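Local coordinates for putative vitamin-B12 independent methionine synthase family protein (Listeria monocytogenes, PDB 1YPX), which probably acts as a zinc-dependent methyltransferase of the cobalamin-independent methionine synthase family, passing a methyl group from a folate to homocysteine, at residues 307-310 with 311-315; 357-360 with 361-365. One frame throughout, in Å; residues are numbered along the deposited sequence.

Contact 1: residues 307-310 with 311-315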
loop_
_atom_site.group_PDB
_atom_site.type_symbol
_atom_site.label_atom_id
_atom_site.label_comp_id
_atom_site.label_asym_id
_atom_site.label_seq_id
_atom_site.Cartn_x
_atom_site.Cartn_y
_atom_site.Cartn_z
ATOM N N GLU A 307 -7.634 21.439 9.460
ATOM C CA GLU A 307 -8.432 20.347 9.998
ATOM C C GLU A 307 -8.340 20.223 11.519
ATOM O O GLU A 307 -7.247 20.080 12.083
ATOM C CB GLU A 307 -8.013 19.030 9.356
ATOM C CG GLU A 307 -6.525 18.720 9.458
ATOM C CD GLU A 307 -6.222 17.324 8.961
ATOM O OE1 GLU A 307 -5.975 16.432 9.795
ATOM O OE2 GLU A 307 -6.264 17.123 7.735
ATOM N N ASP A 308 -9.509 20.253 12.164
ATOM C CA ASP A 308 -9.623 20.169 13.620
ATOM C C ASP A 308 -8.639 19.177 14.226
ATOM O O ASP A 308 -8.221 18.221 13.573
ATOM C CB ASP A 308 -11.056 19.785 14.050
ATOM C CG ASP A 308 -12.037 19.700 12.879
ATOM O OD1 ASP A 308 -12.138 20.677 12.101
ATOM O OD2 ASP A 308 -12.721 18.654 12.749
ATOM N N GLU A 309 -8.271 19.412 15.479
ATOM C CA GLU A 309 -7.341 18.534 16.172
ATOM C C GLU A 309 -8.105 17.705 17.193
ATOM O O GLU A 309 -7.869 16.505 17.350
ATOM C CB GLU A 309 -6.270 19.358 16.880
ATOM C CG GLU A 309 -5.196 18.525 17.551
ATOM C CD GLU A 309 -4.152 19.372 18.255
ATOM O OE1 GLU A 309 -3.734 20.404 17.676
ATOM O OE2 GLU A 309 -3.739 18.997 19.379
ATOM N N ALA A 310 -9.028 18.371 17.880
ATOM C CA ALA A 310 -9.855 17.739 18.897
ATOM C C ALA A 310 -10.721 16.639 18.283
ATOM O O ALA A 310 -11.057 15.660 18.945
ATOM C CB ALA A 310 -10.734 18.791 19.569
ATOM N N ALA A 311 -11.079 16.815 17.015
ATOM C CA ALA A 311 -11.895 15.843 16.310
ATOM C C ALA A 311 -11.121 14.535 16.152
ATOM O O ALA A 311 -11.613 13.464 16.514
ATOM C CB ALA A 311 -12.296 16.391 14.947
ATOM N N ILE A 312 -9.905 14.628 15.613
ATOM C CA ILE A 312 -9.038 13.463 15.403
ATOM C C ILE A 312 -8.769 12.725 16.720
ATOM O O ILE A 312 -8.864 11.499 16.782
ATOM C CB ILE A 312 -7.680 13.888 14.783
ATOM C CG1 ILE A 312 -7.902 14.504 13.397
ATOM C CG2 ILE A 312 -6.755 12.697 14.694
ATOM C CD1 ILE A 312 -6.720 15.336 12.887
ATOM N N LYS A 313 -8.435 13.481 17.767
ATOM C CA LYS A 313 -8.159 12.898 19.077
ATOM C C LYS A 313 -9.398 12.179 19.607
ATOM O O LYS A 313 -9.300 11.116 20.219
ATOM C CB LYS A 313 -7.731 13.986 20.074
ATOM C CG LYS A 313 -6.400 14.690 19.768
ATOM C CD LYS A 313 -6.168 15.855 20.730
ATOM C CE LYS A 313 -4.755 16.416 20.655
ATOM N NZ LYS A 313 -4.479 17.376 21.780
ATOM N N ALA A 314 -10.569 12.763 19.382
ATOM C CA ALA A 314 -11.801 12.141 19.843
ATOM C C ALA A 314 -11.999 10.855 19.047
ATOM O O ALA A 314 -12.211 9.781 19.619
ATOM C CB ALA A 314 -12.988 13.084 19.632
ATOM N N ARG A 315 -11.913 10.990 17.724
ATOM C CA ARG A 315 -12.069 9.886 16.784
ATOM C C ARG A 315 -11.153 8.709 17.132
ATOM O O ARG A 315 -11.586 7.549 17.136
ATOM C CB ARG A 315 -11.785 10.385 15.363
ATOM C CG ARG A 315 -12.821 9.973 14.327
ATOM C CD ARG A 315 -13.406 11.193 13.613
ATOM N NE ARG A 315 -14.825 11.392 13.920
ATOM C CZ ARG A 315 -15.806 10.569 13.544
ATOM N NH1 ARG A 315 -15.531 9.477 12.837
ATOM N NH2 ARG A 315 -17.065 10.837 13.878
#
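Glu309 and Lys313 face each other one turn apart at the start of helix 310-322, the helix that follows strand 293-299 in a TIM-barrel-like fold. This is a helix start with a packed side and a solvent side, and Ile312 carries the packed one. It is the buried residue of the group, and CG1, beside its own backbone N (chi1 -63°), sends CD1 back under the incoming loop. There the methyl lies 3.3 Å from Asp308 O and 3.4 Å from Glu307 OE1, the glutamate side chain crossing the isoleucine obliquely. Leu298 and Ile299 of strand 293-299 and Tyr356 of helix 347-364 also touch Ile312. The carboxylate of Glu307 is engaged elsewhere: its other oxygen, OE2, makes a salt bridge to Lys353 and takes a hydrogen bond from Thr300, which ties the loop to the neighbouring helix and to the end of the strand.

Asp308 and Ala310 form the looser, exposed side, where Asp308 lays both CB and its carboxylate oxygen OD2 alongside the CB methyl of Ala311. Two backbone bonds start the helical ladder: Lys313 N to Glu309 O, nearly straight at 170°, and Ala314 N to Ala310 O, more bent at 148°. Over them, Lys313 stretches out fully, its CG 3.4 Å from Glu309 O, and runs back across Glu309, whose methylene CG lies 3.8 Å from Lys313 CE. Glu309 is only partly exposed, since its side chain also rests on Tyr356 and Leu360 of helix 347-364. The salt bridge itself uses a single oxygen, Glu309 OE2, 3.0 Å from Lys313 NZ, and is weak as a hydrogen bond.

Contact 2: residues 357-360 with 361-365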
loop_
_atom_site.group_PDB
_atom_site.type_symbol
_atom_site.label_atom_id
_atom_site.label_comp_id
_atom_site.label_asym_id
_atom_site.label_seq_id
_atom_site.Cartn_x
_atom_site.Cartn_y
_atom_site.Cartn_z
ATOM N N VAL A 357 0.939 14.718 11.285
ATOM C CA VAL A 357 0.776 13.318 11.662
ATOM C C VAL A 357 1.839 12.971 12.714
ATOM O O VAL A 357 1.553 12.309 13.709
ATOM C CB VAL A 357 0.963 12.385 10.444
ATOM C CG1 VAL A 357 1.021 10.937 10.909
ATOM C CG2 VAL A 357 -0.178 12.584 9.435
ATOM N N VAL A 358 3.068 13.431 12.490
ATOM C CA VAL A 358 4.168 13.171 13.417
ATOM C C VAL A 358 3.949 13.799 14.794
ATOM O O VAL A 358 4.300 13.207 15.818
ATOM C CB VAL A 358 5.533 13.709 12.880
ATOM C CG1 VAL A 358 6.611 13.522 13.939
ATOM C CG2 VAL A 358 5.929 12.985 11.589
ATOM N N ARG A 359 3.389 15.003 14.816
ATOM C CA ARG A 359 3.135 15.712 16.067
ATOM C C ARG A 359 2.002 15.049 16.837
ATOM O O ARG A 359 2.134 14.736 18.025
ATOM C CB ARG A 359 2.774 17.160 15.751
ATOM C CG ARG A 359 2.555 18.081 16.942
ATOM C CD ARG A 359 1.943 19.366 16.404
ATOM N NE ARG A 359 2.380 19.564 15.014
ATOM C CZ ARG A 359 1.739 20.307 14.123
ATOM N NH1 ARG A 359 2.212 20.411 12.887
ATOM N NH2 ARG A 359 0.618 20.935 14.477
ATOM N N LEU A 360 0.884 14.833 16.150
ATOM C CA LEU A 360 -0.266 14.199 16.776
ATOM C C LEU A 360 0.076 12.836 17.376
ATOM O O LEU A 360 -0.221 12.571 18.536
ATOM C CB LEU A 360 -1.403 14.059 15.755
ATOM C CG LEU A 360 -2.369 15.248 15.609
ATOM C CD1 LEU A 360 -3.235 15.310 16.861
ATOM C CD2 LEU A 360 -1.622 16.571 15.409
ATOM N N ALA A 361 0.704 11.977 16.580
ATOM C CA ALA A 361 1.073 10.636 17.021
ATOM C C ALA A 361 2.046 10.701 18.179
ATOM O O ALA A 361 2.145 9.776 18.980
ATOM C CB ALA A 361 1.705 9.858 15.865
ATOM N N ASN A 362 2.787 11.794 18.256
ATOM C CA ASN A 362 3.745 11.910 19.325
ATOM C C ASN A 362 3.046 12.210 20.637
ATOM O O ASN A 362 3.216 11.478 21.618
ATOM C CB ASN A 362 4.781 12.987 19.015
ATOM C CG ASN A 362 5.893 13.019 20.047
ATOM O OD1 ASN A 362 6.476 11.977 20.376
ATOM N ND2 ASN A 362 6.193 14.206 20.568
ATOM N N ASP A 363 2.246 13.273 20.667
ATOM C CA ASP A 363 1.556 13.595 21.908
ATOM C C ASP A 363 0.413 12.624 22.231
ATOM O O ASP A 363 -0.161 12.682 23.321
ATOM C CB ASP A 363 1.062 15.054 21.910
ATOM C CG ASP A 363 0.114 15.362 20.774
ATOM O OD1 ASP A 363 -0.742 14.501 20.476
ATOM O OD2 ASP A 363 0.215 16.475 20.202
ATOM N N ILE A 364 0.087 11.723 21.304
ATOM C CA ILE A 364 -0.966 10.739 21.568
ATOM C C ILE A 364 -0.338 9.434 21.995
ATOM O O ILE A 364 -0.731 8.842 22.996
ATOM C CB ILE A 364 -1.850 10.448 20.338
ATOM C CG1 ILE A 364 -2.760 11.640 20.059
ATOM C CG2 ILE A 364 -2.710 9.202 20.591
ATOM C CD1 ILE A 364 -3.668 11.421 18.894
ATOM N N TRP A 365 0.641 8.978 21.226
ATOM C CA TRP A 365 1.315 7.731 21.544
ATOM C C TRP A 365 2.622 7.986 22.291
ATOM O O TRP A 365 3.247 9.038 22.143
ATOM C CB TRP A 365 1.526 6.931 20.255
ATOM C CG TRP A 365 0.217 6.299 19.772
ATOM C CD1 TRP A 365 -0.436 5.231 20.335
ATOM C CD2 TRP A 365 -0.621 6.747 18.688
ATOM N NE1 TRP A 365 -1.620 4.994 19.675
ATOM C CE2 TRP A 365 -1.760 5.903 18.664
ATOM C CE3 TRP A 365 -0.518 7.777 17.743
ATOM C CZ2 TRP A 365 -2.790 6.057 17.731
ATOM C CZ3 TRP A 365 -1.544 7.932 16.813
ATOM C CH2 TRP A 365 -2.670 7.069 16.815
#
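The last turns of helix 347-364 bring Leu360 against Ile364, four residues on, just before Trp365 leaves helical geometry. Their terminal methyls meet loosely, Leu360 CD1 to Ile364 CD1 being 4.4 Å, while Ile364 CG1 runs past Leu360 O. Two backbone bonds are close to straight: Ala361 N to Val357 O at 164° and Asp363 N to Arg359 O at 168°. Asn362 N is divided between Val358 O (3.2 Å) and Arg359 O (3.0 Å), both weak, and the bond from Ile364 N to Leu360 O is weak as well, while Trp365 N still reaches Ala361 O.

Asp363 CG sits between its backbone N and carbonyl carbon (chi1 59°), which folds the carboxylate back over the turn. Its oxygens come near carbonyls, OD1 to Leu360 O and OD2 to Arg359 O, acceptor pairs that form no hydrogen bond. The guanidinium of Arg359 is of opposite charge but keeps its distance, NE lying 6.4 Å from Asp363 OD2.

Trp365 turns its indole back under the helix end: Ile364 CG2 stands over the centre of one face, and Ala361 CA lies in plane at the edge. The indole also stacks with Tyr8 and bonds through NE1 to Leu325 O. Leu360 and Trp365 both rest on Leu330 of strand 328-332, and Ile364 and Trp365 lean on Ile316 of helix 310-322.

Overall arrangement
Contact 1 comes first along the chain, at the start of helix 310-322; contact 2 follows at the end of helix 347-364, with strand 328-332 between the two helices in sequence. Their centres lie 12 Å apart, on the same side of the chain's centre and well out from it. They touch directly: Leu360 CD1 packs 3.8 Å from Glu309 CG and 4.2 Å from Lys313 CE. The start of one helix thus leans on the end of the next, as neighbouring helices do around a TIM-like barrel. Packed together, these two helix ends lie outside strands 293-299 and 328-332, neighbours in the parallel barrel sheet.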